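Putative creatinine amidohydrolase (Bacteroides fragilis, PDB 3LUB) is a putative creatinine amidohydrolase of the creatininase superfamily that binds zinc and probably hydrolyses an amide carbon-nitrogen bond. Local coordinates at the interface of chains A and B. Sequence-based numbering; all coordinates share one arbitrary frame. Chains: chain A/B, Putative creatinine amidohydrolase.

The interface of chains A and B. Residues chain A 239, 242-243, 246, 250; chain B 194-197.
A:Glu246 and B:Ser197 make the polar core of this patch. One carboxylate oxygen, A:Glu246 OE1, accepts both the backbone amide B:Ser197 N at 2.8 Å and the hydroxyl B:Ser197 OG at 2.5 Å. The amide arrives on the syn side, tilted 29° out of the carboxylate plane, in a fairly straight bond (157° at H). The hydroxyl comes from the opposite face, 35° out of the plane, so the two donors clasp the oxygen between them. With OG turned beside its own backbone N, hydroxyl and amide can converge on the same acceptor. B:Ser197 N lies in the first turn of helix 196-199, so the carboxylate appears to cap the start of this short helix from the neighbouring chain, and the helix end may add a favourable electrostatic term.

A water extends this network, lying 2.8 Å from B:Ser197 OG and 2.5 Å from the backbone carbonyl A:Lys239 O.

Apolar contacts flank this polar pair. A:Leu243 CD1 meets B:Ser197 CB at 3.6 Å, while the branch methyl B:Ile195 CG2 rests on A:Glu246 CB at 3.8 Å. Further along, the carbonyl B:Ala194 O lies 3.7 Å from A:His250 CG, above one face of the imidazole and towards its rim.

Within the fold, the C-terminal helix 226-249 and the residue just beyond it receive a loop and short helix from chain B; two-fold symmetry repeats the patch with the chains exchanged, within a deposited six-copy assembly that may not be the biological oligomer.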
# COMPACT_ATOMS: atom_id res chain seq x y z
N LYS A 239 -0.51 -27.30 -28.84
CA LYS A 239 -0.87 -27.58 -27.44
C LYS A 239 -1.62 -26.42 -26.83
O LYS A 239 -2.64 -26.61 -26.17
CB LYS A 239 0.37 -27.91 -26.60
CG LYS A 239 0.81 -29.37 -26.67
CD LYS A 239 1.93 -29.69 -25.66
CE LYS A 239 2.53 -31.07 -25.93
NZ LYS A 239 1.48 -32.16 -26.00
N GLY A 242 -5.14 -26.13 -28.35
CA GLY A 242 -5.95 -27.11 -27.66
C GLY A 242 -6.41 -26.67 -26.28
O GLY A 242 -7.55 -26.93 -25.92
N LEU A 243 -5.50 -26.06 -25.50
CA LEU A 243 -5.85 -25.44 -24.22
C LEU A 243 -6.99 -24.40 -24.41
O LEU A 243 -8.01 -24.44 -23.69
CB LEU A 243 -4.63 -24.79 -23.53
CG LEU A 243 -4.94 -24.01 -22.24
CD1 LEU A 243 -5.52 -24.95 -21.18
CD2 LEU A 243 -3.77 -23.26 -21.69
N GLU A 246 -10.30 -26.05 -25.11
CA GLU A 246 -10.87 -26.74 -23.94
C GLU A 246 -11.40 -25.73 -22.90
O GLU A 246 -12.44 -25.96 -22.29
CB GLU A 246 -9.83 -27.69 -23.33
CG GLU A 246 -9.52 -28.94 -24.16
CD GLU A 246 -8.16 -29.58 -23.84
OE1 GLU A 246 -7.47 -29.12 -22.91
OE2 GLU A 246 -7.77 -30.55 -24.54
N HIS A 250 -15.20 -26.24 -21.91
CA HIS A 250 -15.48 -26.95 -20.66
C HIS A 250 -15.40 -26.04 -19.45
O HIS A 250 -14.67 -25.07 -19.44
CB HIS A 250 -14.50 -28.11 -20.44
CG HIS A 250 -14.58 -29.20 -21.47
ND1 HIS A 250 -15.52 -30.21 -21.41
CD2 HIS A 250 -13.81 -29.45 -22.55
CE1 HIS A 250 -15.33 -31.03 -22.42
NE2 HIS A 250 -14.30 -30.60 -23.13
N ALA B 194 -11.79 -30.79 -15.61
CA ALA B 194 -12.50 -31.19 -16.83
C ALA B 194 -11.83 -30.64 -18.10
O ALA B 194 -12.24 -31.00 -19.23
CB ALA B 194 -13.97 -30.72 -16.76
N ILE B 195 -10.85 -29.75 -17.91
CA ILE B 195 -10.01 -29.20 -19.00
C ILE B 195 -8.70 -30.01 -19.11
O ILE B 195 -7.80 -29.81 -18.33
CB ILE B 195 -9.70 -27.69 -18.74
CG1 ILE B 195 -11.01 -26.90 -18.78
CG2 ILE B 195 -8.67 -27.16 -19.76
CD1 ILE B 195 -10.93 -25.46 -18.17
N ALA B 196 -8.62 -30.93 -20.07
CA ALA B 196 -7.52 -31.93 -20.14
C ALA B 196 -6.11 -31.31 -20.09
O ALA B 196 -5.25 -31.78 -19.35
CB ALA B 196 -7.63 -32.79 -21.39
N SER B 197 -5.90 -30.25 -20.87
CA SER B 197 -4.62 -29.54 -20.94
C SER B 197 -4.15 -29.05 -19.58
O SER B 197 -2.95 -28.97 -19.33
CB SER B 197 -4.70 -28.38 -21.94
OG SER B 197 -5.04 -28.87 -23.24
O HOH W 1 -3.23 -28.92 -25.40